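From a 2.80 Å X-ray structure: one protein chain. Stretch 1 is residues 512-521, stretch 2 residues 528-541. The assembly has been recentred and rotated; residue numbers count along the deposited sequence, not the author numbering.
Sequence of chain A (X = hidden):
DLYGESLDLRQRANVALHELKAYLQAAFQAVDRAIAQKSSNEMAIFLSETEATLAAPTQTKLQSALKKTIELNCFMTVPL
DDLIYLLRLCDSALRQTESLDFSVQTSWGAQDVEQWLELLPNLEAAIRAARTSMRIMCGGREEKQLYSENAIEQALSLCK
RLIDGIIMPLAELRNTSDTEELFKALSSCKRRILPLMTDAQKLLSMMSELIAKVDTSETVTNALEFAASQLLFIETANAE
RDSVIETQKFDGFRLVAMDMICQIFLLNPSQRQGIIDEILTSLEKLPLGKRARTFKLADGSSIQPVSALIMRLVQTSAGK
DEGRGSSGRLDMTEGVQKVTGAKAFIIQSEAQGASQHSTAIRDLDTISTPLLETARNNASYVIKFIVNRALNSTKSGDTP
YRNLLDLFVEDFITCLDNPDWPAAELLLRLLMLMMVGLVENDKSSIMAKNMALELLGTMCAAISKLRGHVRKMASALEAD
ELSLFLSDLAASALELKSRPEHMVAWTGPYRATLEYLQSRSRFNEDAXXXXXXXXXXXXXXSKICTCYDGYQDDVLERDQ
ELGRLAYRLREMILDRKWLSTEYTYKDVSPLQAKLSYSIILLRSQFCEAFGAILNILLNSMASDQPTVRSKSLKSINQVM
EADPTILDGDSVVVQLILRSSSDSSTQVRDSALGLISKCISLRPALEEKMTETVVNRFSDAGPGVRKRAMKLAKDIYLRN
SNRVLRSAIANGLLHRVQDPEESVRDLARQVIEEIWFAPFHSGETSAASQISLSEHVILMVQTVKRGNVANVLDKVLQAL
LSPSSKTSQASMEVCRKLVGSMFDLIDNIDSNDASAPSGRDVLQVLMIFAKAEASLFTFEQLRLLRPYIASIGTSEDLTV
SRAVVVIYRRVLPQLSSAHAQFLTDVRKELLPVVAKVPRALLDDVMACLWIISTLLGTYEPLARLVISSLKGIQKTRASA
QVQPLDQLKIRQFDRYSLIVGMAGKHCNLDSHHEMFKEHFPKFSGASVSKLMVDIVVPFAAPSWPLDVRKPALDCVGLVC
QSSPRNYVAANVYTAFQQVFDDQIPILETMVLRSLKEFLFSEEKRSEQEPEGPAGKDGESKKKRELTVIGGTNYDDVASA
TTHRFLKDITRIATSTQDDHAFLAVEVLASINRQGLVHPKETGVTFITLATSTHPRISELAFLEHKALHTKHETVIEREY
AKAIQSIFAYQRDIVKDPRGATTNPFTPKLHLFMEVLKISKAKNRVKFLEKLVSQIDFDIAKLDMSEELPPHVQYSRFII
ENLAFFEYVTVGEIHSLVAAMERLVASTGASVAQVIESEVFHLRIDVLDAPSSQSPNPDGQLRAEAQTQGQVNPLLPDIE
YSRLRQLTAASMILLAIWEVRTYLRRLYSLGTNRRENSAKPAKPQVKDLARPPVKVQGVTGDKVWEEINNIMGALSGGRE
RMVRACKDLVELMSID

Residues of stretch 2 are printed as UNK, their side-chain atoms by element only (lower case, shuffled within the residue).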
# COMPACT_ATOMS: atom_id res chain seq x y z
N ALA A 512 -31.46 20.80 -19.52
CA ALA A 512 -32.22 20.22 -18.41
C ALA A 512 -31.82 20.85 -17.08
O ALA A 512 -32.68 21.21 -16.27
CB ALA A 512 -32.02 18.71 -18.37
N THR A 513 -30.51 20.99 -16.85
CA THR A 513 -30.04 21.61 -15.61
C THR A 513 -30.59 23.02 -15.47
O THR A 513 -31.10 23.40 -14.41
CB THR A 513 -28.51 21.61 -15.58
OG1 THR A 513 -28.03 20.28 -15.77
CG2 THR A 513 -28.01 22.14 -14.24
N LEU A 514 -30.50 23.82 -16.54
CA LEU A 514 -30.95 25.20 -16.46
C LEU A 514 -32.46 25.28 -16.26
O LEU A 514 -32.94 26.16 -15.53
CB LEU A 514 -30.53 25.96 -17.71
CG LEU A 514 -29.06 26.38 -17.73
CD1 LEU A 514 -28.65 26.85 -19.12
CD2 LEU A 514 -28.80 27.48 -16.71
N GLU A 515 -33.22 24.39 -16.89
CA GLU A 515 -34.67 24.41 -16.72
C GLU A 515 -35.05 24.00 -15.30
O GLU A 515 -36.00 24.54 -14.73
CB GLU A 515 -35.33 23.49 -17.74
CG GLU A 515 -35.21 23.97 -19.18
CD GLU A 515 -35.99 25.25 -19.44
OE1 GLU A 515 -36.78 25.66 -18.56
OE2 GLU A 515 -35.81 25.84 -20.53
N TYR A 516 -34.32 23.06 -14.72
CA TYR A 516 -34.55 22.69 -13.33
C TYR A 516 -34.29 23.87 -12.41
O TYR A 516 -35.16 24.29 -11.63
CB TYR A 516 -33.67 21.50 -12.95
CG TYR A 516 -33.77 21.10 -11.49
CD1 TYR A 516 -34.88 20.41 -11.02
CD2 TYR A 516 -32.75 21.40 -10.60
CE1 TYR A 516 -34.97 20.04 -9.69
CE2 TYR A 516 -32.84 21.04 -9.27
CZ TYR A 516 -33.95 20.36 -8.82
OH TYR A 516 -34.04 20.00 -7.49
N LEU A 517 -33.08 24.44 -12.48
CA LEU A 517 -32.76 25.61 -11.67
C LEU A 517 -33.78 26.72 -11.88
O LEU A 517 -34.11 27.45 -10.94
CB LEU A 517 -31.36 26.12 -11.99
CG LEU A 517 -30.19 25.18 -11.67
CD1 LEU A 517 -28.88 25.85 -12.07
CD2 LEU A 517 -30.15 24.81 -10.20
N GLN A 518 -34.30 26.85 -13.10
CA GLN A 518 -35.32 27.86 -13.37
C GLN A 518 -36.60 27.56 -12.60
O GLN A 518 -37.14 28.43 -11.91
CB GLN A 518 -35.60 27.91 -14.87
CG GLN A 518 -36.56 29.02 -15.29
CD GLN A 518 -35.93 30.39 -15.17
OE1 GLN A 518 -35.17 30.82 -16.04
NE2 GLN A 518 -36.25 31.10 -14.09
N SER A 519 -37.11 26.33 -12.71
CA SER A 519 -38.32 25.97 -12.00
C SER A 519 -38.17 26.22 -10.50
O SER A 519 -39.08 26.76 -9.86
CB SER A 519 -38.68 24.51 -12.25
OG SER A 519 -37.85 23.64 -11.50
N ARG A 520 -37.03 25.85 -9.92
CA ARG A 520 -36.83 26.09 -8.50
C ARG A 520 -36.64 27.58 -8.20
O ARG A 520 -36.98 28.04 -7.11
CB ARG A 520 -35.64 25.29 -7.97
CG ARG A 520 -35.85 23.79 -8.02
CD ARG A 520 -35.26 23.09 -6.81
NE ARG A 520 -33.84 23.40 -6.63
CZ ARG A 520 -33.34 24.18 -5.67
NH1 ARG A 520 -34.13 24.76 -4.77
NH2 ARG A 520 -32.03 24.38 -5.62
N SER A 521 -36.11 28.33 -9.15
CA SER A 521 -35.97 29.77 -8.98
C SER A 521 -37.34 30.43 -9.06
O SER A 521 -37.45 31.65 -9.24
CB SER A 521 -35.03 30.36 -10.04
OG SER A 521 -34.74 31.72 -9.77
N UNK A 528 -28.65 33.75 -5.33
CA UNK A 528 -27.72 32.63 -5.44
C UNK A 528 -28.07 31.74 -6.62
O UNK A 528 -27.20 31.40 -7.44
c UNK A 528 -27.41 29.42 -4.78
c UNK A 528 -27.74 31.83 -4.13
n UNK A 528 -28.45 28.85 -4.18
c UNK A 528 -26.81 30.63 -4.10
o UNK A 528 -26.95 29.01 -5.85
N UNK A 529 -29.34 31.36 -6.74
CA UNK A 529 -29.74 30.44 -7.80
C UNK A 529 -29.62 31.08 -9.18
O UNK A 529 -29.23 30.41 -10.14
c UNK A 529 -32.99 28.26 -7.56
c UNK A 529 -31.55 28.54 -7.95
c UNK A 529 -30.63 27.50 -7.32
c UNK A 529 -31.18 29.96 -7.55
N UNK A 530 -29.93 32.37 -9.29
CA UNK A 530 -29.78 33.05 -10.57
C UNK A 530 -28.31 33.22 -10.94
O UNK A 530 -27.97 33.18 -12.13
c UNK A 530 -30.48 34.41 -10.53
o UNK A 530 -29.90 35.25 -9.56
N UNK A 531 -27.44 33.41 -9.95
CA UNK A 531 -26.01 33.43 -10.24
C UNK A 531 -25.54 32.07 -10.74
O UNK A 531 -24.79 31.99 -11.72
o UNK A 531 -25.24 32.79 -8.03
c UNK A 531 -25.23 33.84 -8.98
N UNK A 532 -25.98 31.00 -10.09
CA UNK A 532 -25.66 29.66 -10.58
C UNK A 532 -26.14 29.49 -12.02
O UNK A 532 -25.44 28.90 -12.85
c UNK A 532 -26.29 28.60 -9.68
N UNK A 533 -27.33 30.02 -12.33
CA UNK A 533 -27.87 29.89 -13.68
C UNK A 533 -27.01 30.62 -14.70
O UNK A 533 -26.65 30.06 -15.73
s UNK A 533 -32.01 29.83 -13.82
c UNK A 533 -30.33 29.30 -13.47
c UNK A 533 -29.31 30.39 -13.71
c UNK A 533 -32.43 30.66 -12.29
N UNK A 534 -26.69 31.89 -14.44
CA UNK A 534 -25.86 32.63 -15.39
C UNK A 534 -24.50 31.95 -15.57
O UNK A 534 -24.01 31.82 -16.70
c UNK A 534 -27.01 34.80 -14.93
o UNK A 534 -25.11 34.11 -13.62
c UNK A 534 -25.68 34.08 -14.94
N UNK A 535 -23.89 31.51 -14.47
CA UNK A 535 -22.63 30.79 -14.54
C UNK A 535 -22.73 29.59 -15.47
O UNK A 535 -21.93 29.42 -16.40
c UNK A 535 -19.79 30.64 -12.61
c UNK A 535 -18.51 30.15 -12.49
c UNK A 535 -22.23 30.35 -13.12
c UNK A 535 -18.25 28.82 -12.75
c UNK A 535 -20.56 28.48 -13.26
c UNK A 535 -20.83 29.81 -13.01
c UNK A 535 -19.28 27.98 -13.14
N UNK A 536 -23.74 28.73 -15.25
CA UNK A 536 -23.90 27.55 -16.09
C UNK A 536 -24.14 27.95 -17.54
O UNK A 536 -23.65 27.29 -18.47
c UNK A 536 -25.54 25.69 -16.61
c UNK A 536 -25.03 26.66 -15.54
c UNK A 536 -25.59 25.19 -13.53
c UNK A 536 -24.52 25.88 -14.33
N UNK A 537 -24.90 29.02 -17.77
CA UNK A 537 -25.14 29.48 -19.13
C UNK A 537 -23.83 29.82 -19.82
O UNK A 537 -23.60 29.45 -20.98
c UNK A 537 -26.22 31.31 -20.51
c UNK A 537 -26.11 30.68 -19.12
c UNK A 537 -27.50 30.24 -18.66
c UNK A 537 -28.42 31.40 -18.31
N UNK A 538 -22.94 30.52 -19.12
CA UNK A 538 -21.65 30.86 -19.72
C UNK A 538 -20.82 29.60 -19.97
O UNK A 538 -20.16 29.49 -21.01
o UNK A 538 -20.78 31.36 -17.50
c UNK A 538 -20.89 31.84 -18.83
N UNK A 539 -20.85 28.64 -19.04
CA UNK A 539 -20.17 27.37 -19.29
C UNK A 539 -20.70 26.70 -20.56
O UNK A 539 -19.92 26.17 -21.36
o UNK A 539 -20.49 24.89 -15.85
o UNK A 539 -18.66 25.71 -14.94
c UNK A 539 -19.47 26.77 -16.90
c UNK A 539 -20.35 26.44 -18.09
c UNK A 539 -19.55 25.72 -15.82
N UNK A 540 -22.02 26.73 -20.75
CA UNK A 540 -22.62 26.15 -21.94
C UNK A 540 -22.11 26.83 -23.20
O UNK A 540 -21.67 26.17 -24.15
c UNK A 540 -28.94 24.98 -23.86
c UNK A 540 -27.40 26.07 -22.35
n UNK A 540 -25.43 24.14 -24.59
c UNK A 540 -24.15 26.26 -21.84
c UNK A 540 -26.34 25.46 -23.02
c UNK A 540 -24.91 25.49 -22.87
c UNK A 540 -28.69 25.83 -22.78
c UNK A 540 -24.41 24.67 -23.84
c UNK A 540 -27.92 24.36 -24.54
c UNK A 540 -26.62 24.61 -24.11
N UNK A 541 -22.16 28.16 -23.23
CA UNK A 541 -21.64 28.88 -24.39
C UNK A 541 -20.20 28.53 -24.69
O UNK A 541 -19.84 28.23 -25.84

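Position 528 has three side-chain carbons, the third carrying one oxygen and one nitrogen. It does not touch stretch 1. This is Gln528.

Position 529 has four carbons, forked at the second. They lie against Leu517, Arg520 and Ser521. This is Leu529. Its CD2 is 3.5 Å from Ser521 N and lies over one face of the Arg520 guanidinium.

Position 530 has one carbon and one oxygen, and makes no contact across. It is Ser530.

Position 531 has the same two atoms and is out of reach of stretch 1. It is Ser531. Its OG donates a very short hydrogen bond of 2.5 Å to Gln528 O, one turn back.

Position 532 has a single carbon, CB, 4.5 Å from Leu517 CD1. It is Ala532.

Position 533 has an unbranched chain of two carbons, a sulfur and a carbon. It reaches Leu514, Leu517, Gln518 and Ser521. Sulfur inside the chain makes it Met533. Its CE is 3.5 Å from Ser521 CB, and its CG is 3.7 Å from Leu517 CB.

Position 534 has one carbon carrying an oxygen and a carbon. It points away from stretch 1. It is Thr534, and its OG1 donates to Ser531 O at 2.9 Å.

Position 535 has one carbon and then a ring of six carbons, whose end leads away. It is Phe535.

Position 536 has four carbons, forked at the first, with one arm two carbons long. It touches Thr513, Leu514 and Leu517. It is Ile536. Its CD1 is 3.7 Å from Leu517 CD1 and 4.0 Å from Thr513 CG2.

Position 537 has the same fork and touches Leu514. It is Ile537, with CG1 3.6 Å from Leu514 CD1.

Position 538 has one carbon and one oxygen, out of reach. It is Ser538. Its OG donates to Phe535 O at 2.5 Å.

Position 539 has three carbons, the third carrying two oxygens. It is also out of reach. It is Glu539.

Position 540 has one carbon and then fused five- and six-membered rings holding eight carbons and one nitrogen. It meets Leu514. It is Trp540, with CE3 3.6 Å from Leu514 CD1.

Position 541 has no side chain. It is Gly541.

The two helices run nearly antiparallel, at 164°, and their axes approach to 9.9 Å. No hydrogen bond crosses between the stretches, so the contact rests on packing. Leu514 is a knob among Met533, Ile536, Ile537 and Trp540. Leu517 continues the apolar seam toward Leu529. Together the stretches bury 564 Å².

Stretch 2 (528-541) QLSSAMTFIISEWG
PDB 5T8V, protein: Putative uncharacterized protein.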